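Local coordinates for protein folylpolyglutamate synthase (FolC) (Helicobacter pylori, PDB 6K8C) that probably adds glutamate to dihydropteroate and extends the polyglutamate tail of reduced folates, using ATP, at residues K297-K301 with I326-I331; K307-N313 with I331-L337. All coordinates share one frame; numbering follows the deposited sequence.

In the fold
Both contacts belong to the C-terminal, glutamate ligase domain of the Mur ligase family and lie on the same side of the chain's centre, with their own centres about 11 Å apart. Interaction 1 sets helix 290-303 against the end of helix 320-327 and the turn after it; interaction 2 is the parallel pairing of the two strands that helix 320-327 connects. I331 serves in both. At the junction V330 O lies 2.9 Å from I308 N, a probable hydrogen bond that starts the strand pairing where the turn ends. Beside it, I300 CD1 packs 3.6 Å from I308 CD1, so the helix of interaction 1 rests directly on a strand of interaction 2.

Interaction 1 of 2, residues K297-K301 with I326-I331; sequences KEEIK and ILKPVI
The ammonium group of K297 reaches across from helix 290-303 to the backbone of I326, with NZ 2.8 Å from I326 O. The bond lies in the carbonyl plane, on a lone pair, at a C=O...N angle of 140°. The lysine leaves its helix with CG opposite the backbone N (chi1 167°), and a bend about the CG-CD bond (chi3 73°) turns its tip onto the carbonyl. There NZ also comes 4.0 Å from P329 CG and lies beside CG2 of I326. Because this carbonyl belongs to the C-terminal part of helix 320-327, the positive charge would probably be favoured by the helix dipole.

Nearer the K297 backbone, V330 packs between the segments with both methyls. CG1 is shared by two lysine stems, lying 3.9 Å from K297 CG and 3.9 Å from K301 CG, while CG2 faces I300 CD1, also at 3.9 Å. L327 CD2 lies 4.1 Å from K297 N, and I331 CD1 makes a looser approach to I300 CD1.

Further contacts position these groups. K301 runs out extended, with its NZ beside E298 one turn earlier, whose OE1 receives it on the syn side of the carboxylate at 3.2 Å; the aliphatic part of K301 is left lying across V330. V330 itself is held by a tight turn, its N bonded to L327 O, with I331 N bonded to K328 O one residue on. Farther in, I300 packs on I308 and L374, and L327 on A293 and Y376. The arrangement is that of neighbouring helices laid on one face of a parallel region of sheet in an alpha/beta domain, here with the helix-to-strand turn of a beta-alpha-beta unit wedged against the adjacent helix.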
ATOM      1  N   LYS A 297       3.073  13.499  14.409  1.00 28.73           N
ATOM      2  CA  LYS A 297       3.335  14.502  15.434  1.00 26.34           C
ATOM      3  C   LYS A 297       2.897  13.997  16.805  1.00 29.22           C
ATOM      4  O   LYS A 297       3.638  14.107  17.788  1.00 31.13           O
ATOM      5  CB  LYS A 297       2.619  15.810  15.087  1.00 27.28           C
ATOM      6  CG  LYS A 297       2.581  16.813  16.237  1.00 27.48           C
ATOM      7  CD  LYS A 297       2.438  18.254  15.729  1.00 36.88           C
ATOM      8  CE  LYS A 297       1.035  18.543  15.204  1.00 35.62           C
ATOM      9  NZ  LYS A 297       0.868  19.983  14.790  1.00 25.99           N
ATOM     10  N   GLU A 298       1.692  13.425  16.878  1.00 27.59           N
ATOM     11  CA  GLU A 298       1.195  12.901  18.147  1.00 34.94           C
ATOM     12  C   GLU A 298       2.047  11.734  18.630  1.00 38.29           C
ATOM     13  O   GLU A 298       2.326  11.613  19.828  1.00 40.00           O
ATOM     14  CB  GLU A 298      -0.266  12.472  18.004  1.00 42.01           C
ATOM     15  CG  GLU A 298      -1.263  13.625  17.955  1.00 54.00           C
ATOM     16  CD  GLU A 298      -0.877  14.776  18.865  1.00 64.02           C
ATOM     17  OE1 GLU A 298      -0.674  15.901  18.354  1.00 56.73           O
ATOM     18  OE2 GLU A 298      -0.781  14.557  20.092  1.00 62.90           O
ATOM     19  N   GLU A 299       2.478  10.868  17.710  1.00 38.60           N
ATOM     20  CA  GLU A 299       3.319   9.744  18.104  1.00 36.55           C
ATOM     21  C   GLU A 299       4.715  10.200  18.500  1.00 41.06           C
ATOM     22  O   GLU A 299       5.335   9.595  19.382  1.00 42.95           O
ATOM     23  CB  GLU A 299       3.388   8.719  16.977  1.00 42.58           C
ATOM     24  CG  GLU A 299       2.263   7.702  17.044  1.00 67.89           C
ATOM     25  CD  GLU A 299       2.604   6.512  17.916  1.00 63.71           C
ATOM     26  OE1 GLU A 299       2.145   6.483  19.075  1.00 74.92           O
ATOM     27  OE2 GLU A 299       3.333   5.610  17.450  1.00 72.16           O
ATOM     28  N   ILE A 300       5.226  11.260  17.871  1.00 36.01           N
ATOM     29  CA  ILE A 300       6.498  11.829  18.302  1.00 30.74           C
ATOM     30  C   ILE A 300       6.392  12.353  19.730  1.00 40.53           C
ATOM     31  O   ILE A 300       7.304  12.168  20.545  1.00 38.64           O
ATOM     32  CB  ILE A 300       6.944  12.936  17.327  1.00 30.84           C
ATOM     33  CG1 ILE A 300       7.452  12.327  16.014  1.00 31.58           C
ATOM     34  CG2 ILE A 300       8.025  13.790  17.962  1.00 26.40           C
ATOM     35  CD1 ILE A 300       7.637  13.363  14.911  1.00 29.86           C
ATOM     36  N   LYS A 301       5.281  13.021  20.053  1.00 37.23           N
ATOM     37  CA  LYS A 301       5.090  13.515  21.413  1.00 38.08           C
ATOM     38  C   LYS A 301       5.069  12.369  22.415  1.00 42.97           C
ATOM     39  O   LYS A 301       5.693  12.450  23.478  1.00 51.48           O
ATOM     40  CB  LYS A 301       3.796  14.324  21.510  1.00 39.42           C
ATOM     41  CG  LYS A 301       3.764  15.597  20.677  1.00 37.83           C
ATOM     42  CD  LYS A 301       2.360  16.182  20.666  1.00 49.90           C
ATOM     43  CE  LYS A 301       2.340  17.612  20.154  1.00 49.17           C
ATOM     44  NZ  LYS A 301       0.943  18.132  20.047  1.00 50.50           N
ATOM     45  N   ILE A 326       2.570  21.268   9.689  1.00 27.98           N
ATOM     46  CA  ILE A 326       1.968  20.437  10.731  1.00 26.86           C
ATOM     47  C   ILE A 326       3.043  19.841  11.634  1.00 28.56           C
ATOM     48  O   ILE A 326       2.886  19.783  12.861  1.00 26.09           O
ATOM     49  CB  ILE A 326       1.088  19.348  10.087  1.00 31.03           C
ATOM     50  CG1 ILE A 326      -0.212  19.967   9.555  1.00 27.17           C
ATOM     51  CG2 ILE A 326       0.800  18.218  11.073  1.00 26.23           C
ATOM     52  CD1 ILE A 326      -0.867  19.153   8.456  1.00 30.00           C
ATOM     53  N   LEU A 327       4.162  19.406  11.047  1.00 25.70           N
ATOM     54  CA  LEU A 327       5.199  18.748  11.833  1.00 26.56           C
ATOM     55  C   LEU A 327       6.083  19.736  12.580  1.00 28.44           C
ATOM     56  O   LEU A 327       6.660  19.373  13.611  1.00 23.55           O
ATOM     57  CB  LEU A 327       6.066  17.861  10.935  1.00 25.78           C
ATOM     58  CG  LEU A 327       5.364  16.608  10.406  1.00 31.89           C
ATOM     59  CD1 LEU A 327       6.131  15.994   9.242  1.00 26.05           C
ATOM     60  CD2 LEU A 327       5.199  15.610  11.539  1.00 28.85           C
ATOM     61  N   LYS A 328       6.194  20.972  12.092  1.00 26.36           N
ATOM     62  CA  LYS A 328       7.125  21.936  12.678  1.00 28.64           C
ATOM     63  C   LYS A 328       7.084  22.029  14.203  1.00 29.45           C
ATOM     64  O   LYS A 328       8.163  22.127  14.811  1.00 30.84           O
ATOM     65  CB  LYS A 328       6.884  23.330  12.074  1.00 28.12           C
ATOM     66  CG  LYS A 328       7.851  24.372  12.618  1.00 32.13           C
ATOM     67  CD  LYS A 328       7.605  25.753  12.041  1.00 34.86           C
ATOM     68  CE  LYS A 328       8.517  26.768  12.714  1.00 42.58           C
ATOM     69  NZ  LYS A 328       8.197  28.150  12.271  1.00 49.95           N
ATOM     70  N   PRO A 329       5.925  22.011  14.876  1.00 28.12           N
ATOM     71  CA  PRO A 329       5.942  22.138  16.346  1.00 31.05           C
ATOM     72  C   PRO A 329       6.762  21.078  17.070  1.00 37.89           C
ATOM     73  O   PRO A 329       7.132  21.304  18.227  1.00 30.99           O
ATOM     74  CB  PRO A 329       4.457  22.047  16.720  1.00 32.81           C
ATOM     75  CG  PRO A 329       3.758  22.601  15.540  1.00 32.36           C
ATOM     76  CD  PRO A 329       4.551  22.118  14.350  1.00 27.73           C
ATOM     77  N   VAL A 330       7.070  19.939  16.444  1.00 29.28           N
ATOM     78  CA  VAL A 330       7.864  18.907  17.102  1.00 26.76           C
ATOM     79  C   VAL A 330       9.189  18.660  16.390  1.00 30.87           C
ATOM     80  O   VAL A 330       9.870  17.675  16.689  1.00 35.14           O
ATOM     81  CB  VAL A 330       7.079  17.586  17.245  1.00 34.21           C
ATOM     82  CG1 VAL A 330       5.873  17.762  18.158  1.00 31.90           C
ATOM     83  CG2 VAL A 330       6.654  17.058  15.883  1.00 26.46           C
ATOM     84  N   ILE A 331       9.574  19.529  15.457  1.00 29.80           N
ATOM     85  CA  ILE A 331      10.756  19.326  14.624  1.00 28.00           C
ATOM     86  C   ILE A 331      11.706  20.496  14.836  1.00 33.91           C
ATOM     87  O   ILE A 331      11.323  21.656  14.644  1.00 29.95           O
ATOM     88  CB  ILE A 331      10.395  19.187  13.138  1.00 27.17           C
ATOM     89  CG1 ILE A 331       9.547  17.932  12.913  1.00 27.70           C
ATOM     90  CG2 ILE A 331      11.669  19.124  12.293  1.00 27.49           C
ATOM     91  CD1 ILE A 331      10.238  16.640  13.354  1.00 27.28           C
TER

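Interaction 2 of 2, residues K307-N313 with I331-L337; sequences KIILIYN and IKKVLIL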
ATOM      1  N   LYS A 307      11.458  17.789  20.844  1.00 47.39           N
ATOM      2  CA  LYS A 307      11.632  18.079  19.427  1.00 44.32           C
ATOM      3  C   LYS A 307      12.699  17.160  18.846  1.00 42.59           C
ATOM      4  O   LYS A 307      13.720  16.890  19.483  1.00 40.87           O
ATOM      5  CB  LYS A 307      12.023  19.542  19.215  1.00 38.05           C
ATOM      6  CG  LYS A 307      10.898  20.545  19.459  1.00 39.07           C
ATOM      7  CD  LYS A 307      11.180  21.867  18.743  1.00 41.51           C
ATOM      8  CE  LYS A 307      10.284  22.988  19.258  1.00 50.41           C
ATOM      9  NZ  LYS A 307      10.640  24.300  18.644  1.00 53.22           N
ATOM     10  N   ILE A 308      12.457  16.666  17.632  1.00 36.34           N
ATOM     11  CA  ILE A 308      13.361  15.726  16.988  1.00 31.26           C
ATOM     12  C   ILE A 308      13.737  16.257  15.610  1.00 28.56           C
ATOM     13  O   ILE A 308      13.307  17.331  15.194  1.00 34.29           O
ATOM     14  CB  ILE A 308      12.762  14.307  16.886  1.00 30.51           C
ATOM     15  CG1 ILE A 308      11.635  14.260  15.849  1.00 29.95           C
ATOM     16  CG2 ILE A 308      12.260  13.837  18.242  1.00 30.20           C
ATOM     17  CD1 ILE A 308      11.104  12.858  15.621  1.00 33.38           C
ATOM     18  N   ILE A 309      14.552  15.482  14.905  1.00 29.23           N
ATOM     19  CA  ILE A 309      15.023  15.824  13.570  1.00 30.62           C
ATOM     20  C   ILE A 309      14.185  15.079  12.544  1.00 33.38           C
ATOM     21  O   ILE A 309      13.886  13.891  12.713  1.00 36.36           O
ATOM     22  CB  ILE A 309      16.520  15.484  13.423  1.00 31.03           C
ATOM     23  CG1 ILE A 309      17.341  16.259  14.461  1.00 39.06           C
ATOM     24  CG2 ILE A 309      17.011  15.767  12.010  1.00 33.31           C
ATOM     25  CD1 ILE A 309      18.839  15.991  14.380  1.00 42.74           C
ATOM     26  N   LEU A 310      13.805  15.768  11.474  1.00 24.89           N
ATOM     27  CA  LEU A 310      13.052  15.162  10.384  1.00 27.98           C
ATOM     28  C   LEU A 310      13.985  14.837   9.223  1.00 25.60           C
ATOM     29  O   LEU A 310      14.722  15.709   8.752  1.00 34.38           O
ATOM     30  CB  LEU A 310      11.933  16.096   9.914  1.00 23.30           C
ATOM     31  CG  LEU A 310      11.027  15.539   8.815  1.00 25.54           C
ATOM     32  CD1 LEU A 310      10.190  14.382   9.347  1.00 25.55           C
ATOM     33  CD2 LEU A 310      10.125  16.636   8.262  1.00 25.62           C
ATOM     34  N   ILE A 311      13.953  13.586   8.768  1.00 25.43           N
ATOM     35  CA  ILE A 311      14.647  13.158   7.557  1.00 22.09           C
ATOM     36  C   ILE A 311      13.592  13.018   6.469  1.00 28.03           C
ATOM     37  O   ILE A 311      12.665  12.209   6.597  1.00 27.17           O
ATOM     38  CB  ILE A 311      15.410  11.840   7.781  1.00 22.49           C
ATOM     39  CG1 ILE A 311      16.531  12.056   8.797  1.00 25.11           C
ATOM     40  CG2 ILE A 311      15.987  11.310   6.470  1.00 26.42           C
ATOM     41  CD1 ILE A 311      17.055  10.770   9.425  1.00 32.08           C
ATOM     42  N   TYR A 312      13.717  13.806   5.402  1.00 30.75           N
ATOM     43  CA  TYR A 312      12.542  14.123   4.602  1.00 29.02           C
ATOM     44  C   TYR A 312      12.892  14.380   3.144  1.00 35.26           C
ATOM     45  O   TYR A 312      13.909  15.008   2.832  1.00 30.51           O
ATOM     46  CB  TYR A 312      11.835  15.360   5.186  1.00 32.15           C
ATOM     47  CG  TYR A 312      10.634  15.850   4.403  1.00 31.85           C
ATOM     48  CD1 TYR A 312       9.367  15.325   4.636  1.00 30.53           C
ATOM     49  CD2 TYR A 312      10.764  16.846   3.443  1.00 34.27           C
ATOM     50  CE1 TYR A 312       8.262  15.776   3.926  1.00 31.13           C
ATOM     51  CE2 TYR A 312       9.669  17.298   2.727  1.00 38.44           C
ATOM     52  CZ  TYR A 312       8.420  16.761   2.974  1.00 39.03           C
ATOM     53  OH  TYR A 312       7.327  17.209   2.265  1.00 33.20           O
ATOM     54  N   ASN A 313      12.022  13.894   2.263  1.00 32.86           N
ATOM     55  CA  ASN A 313      11.883  14.402   0.906  1.00 38.87           C
ATOM     56  C   ASN A 313      10.466  14.074   0.459  1.00 33.29           C
ATOM     57  O   ASN A 313       9.745  13.336   1.133  1.00 40.33           O
ATOM     58  CB  ASN A 313      12.933  13.810  -0.043  1.00 37.01           C
ATOM     59  CG  ASN A 313      13.406  14.813  -1.083  1.00 45.05           C
ATOM     60  OD1 ASN A 313      12.702  15.772  -1.405  1.00 39.64           O
ATOM     61  ND2 ASN A 313      14.600  14.591  -1.621  1.00 43.70           N
ATOM     62  N   ILE A 331       9.574  19.529  15.457  1.00 29.80           N
ATOM     63  CA  ILE A 331      10.756  19.326  14.624  1.00 28.00           C
ATOM     64  C   ILE A 331      11.706  20.496  14.836  1.00 33.91           C
ATOM     65  O   ILE A 331      11.323  21.656  14.644  1.00 29.95           O
ATOM     66  CB  ILE A 331      10.395  19.187  13.138  1.00 27.17           C
ATOM     67  CG1 ILE A 331       9.547  17.932  12.913  1.00 27.70           C
ATOM     68  CG2 ILE A 331      11.669  19.124  12.293  1.00 27.49           C
ATOM     69  CD1 ILE A 331      10.238  16.640  13.354  1.00 27.28           C
ATOM     70  N   LYS A 332      12.947  20.192  15.215  1.00 34.81           N
ATOM     71  CA  LYS A 332      13.957  21.224  15.406  1.00 39.57           C
ATOM     72  C   LYS A 332      14.864  21.407  14.201  1.00 35.97           C
ATOM     73  O   LYS A 332      15.509  22.452  14.084  1.00 40.58           O
ATOM     74  CB  LYS A 332      14.815  20.914  16.639  1.00 34.95           C
ATOM     75  CG  LYS A 332      15.693  19.671  16.506  1.00 35.85           C
ATOM     76  CD  LYS A 332      16.363  19.352  17.833  1.00 42.31           C
ATOM     77  CE  LYS A 332      17.254  18.119  17.732  1.00 43.11           C
ATOM     78  NZ  LYS A 332      17.928  17.855  19.035  1.00 47.31           N
ATOM     79  N   LYS A 333      14.921  20.429  13.301  1.00 36.93           N
ATOM     80  CA  LYS A 333      15.764  20.535  12.122  1.00 31.98           C
ATOM     81  C   LYS A 333      15.283  19.526  11.093  1.00 33.82           C
ATOM     82  O   LYS A 333      14.795  18.450  11.446  1.00 35.97           O
ATOM     83  CB  LYS A 333      17.242  20.297  12.463  1.00 34.77           C
ATOM     84  CG  LYS A 333      18.208  20.670  11.346  1.00 43.27           C
ATOM     85  CD  LYS A 333      19.658  20.593  11.807  1.00 52.18           C
ATOM     86  CE  LYS A 333      20.609  21.062  10.715  1.00 49.54           C
ATOM     87  NZ  LYS A 333      21.994  20.553  10.923  1.00 57.93           N
ATOM     88  N   VAL A 334      15.416  19.889   9.821  1.00 29.22           N
ATOM     89  CA  VAL A 334      15.080  19.010   8.707  1.00 25.71           C
ATOM     90  C   VAL A 334      16.364  18.633   7.988  1.00 36.27           C
ATOM     91  O   VAL A 334      17.132  19.509   7.576  1.00 35.35           O
ATOM     92  CB  VAL A 334      14.091  19.669   7.732  1.00 29.52           C
ATOM     93  CG1 VAL A 334      13.765  18.715   6.584  1.00 25.17           C
ATOM     94  CG2 VAL A 334      12.815  20.099   8.461  1.00 26.14           C
ATOM     95  N   LEU A 335      16.599  17.334   7.834  1.00 28.74           N
ATOM     96  CA  LEU A 335      17.684  16.833   7.001  1.00 29.62           C
ATOM     97  C   LEU A 335      17.073  16.313   5.707  1.00 31.65           C
ATOM     98  O   LEU A 335      16.336  15.322   5.717  1.00 33.34           O
ATOM     99  CB  LEU A 335      18.478  15.747   7.723  1.00 31.49           C
ATOM    100  CG  LEU A 335      19.177  16.186   9.015  1.00 36.93           C
ATOM    101  CD1 LEU A 335      19.909  15.015   9.663  1.00 34.53           C
ATOM    102  CD2 LEU A 335      20.131  17.348   8.757  1.00 37.86           C
ATOM    103  N   ILE A 336      17.357  16.994   4.599  1.00 28.64           N
ATOM    104  CA  ILE A 336      16.803  16.584   3.315  1.00 31.50           C
ATOM    105  C   ILE A 336      17.527  15.339   2.826  1.00 41.31           C
ATOM    106  O   ILE A 336      18.761  15.317   2.731  1.00 49.52           O
ATOM    107  CB  ILE A 336      16.908  17.724   2.292  1.00 38.07           C
ATOM    108  CG1 ILE A 336      16.255  18.997   2.841  1.00 39.60           C
ATOM    109  CG2 ILE A 336      16.277  17.308   0.968  1.00 36.69           C
ATOM    110  CD1 ILE A 336      16.645  20.254   2.100  1.00 37.43           C
ATOM    111  N   LEU A 337      16.760  14.291   2.513  1.00 42.66           N
ATOM    112  CA  LEU A 337      17.311  13.057   1.950  1.00 41.15           C
ATOM    113  C   LEU A 337      17.382  13.217   0.438  1.00 42.20           C
ATOM    114  O   LEU A 337      16.407  12.989  -0.282  1.00 43.47           O
ATOM    115  CB  LEU A 337      16.472  11.847   2.348  1.00 38.21           C
ATOM    116  CG  LEU A 337      17.112  10.483   2.064  1.00 45.42           C
ATOM    117  CD1 LEU A 337      18.386  10.319   2.850  1.00 48.58           C
ATOM    118  CD2 LEU A 337      16.148   9.346   2.369  1.00 45.72           C
TER
HETATM  119  O   HOH W   1      15.483  17.716  21.394  1.00 46.13           O
HETATM  120  O   HOH W   2      10.061  24.073  15.747  1.00 48.01           O
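N313 ND2 gives a hydrogen to L337 O at 2.8 Å, from above the carbonyl plane and 44° out of it, a side-chain bond just past the last rung of a parallel ladder. At the other end K332 N bonds to I308 O at 2.9 Å. K332 is then an extra residue in strand 331-336 that breaks the pairing, and the regular ladder resumes at K333 O: L310 N bonds to it, L335 N to L310 O, Y312 N to L335 O and L337 N to Y312 O.

Side chains of the two strands lie side by side on both faces. On one, I331 CD1 meets I308 CG1 at 3.7 Å, and I331 CG2 touches L310 CB; V334 follows, its CG1 near Y312 CB. On the other, I309 CG2 packs 3.7 Å from L335 CG. K332 CG sits between its backbone N and carbonyl carbon (chi1 67°), and the extended chain beyond carries CE to I309 CG1, the two side chains crossing at a slant; its ammonium is salt-bridged to E371. A water links K307 NZ to I331 O.

Helix 347-357 covers V334 and I336, whereas helix 379-390 covers I311 and L337. These are the two parallel strands of a beta-alpha-beta crossover, strand 308-312, helix 320-327, strand 331-336, within the Rossmann-like alpha/beta domain of the Mur ligase family.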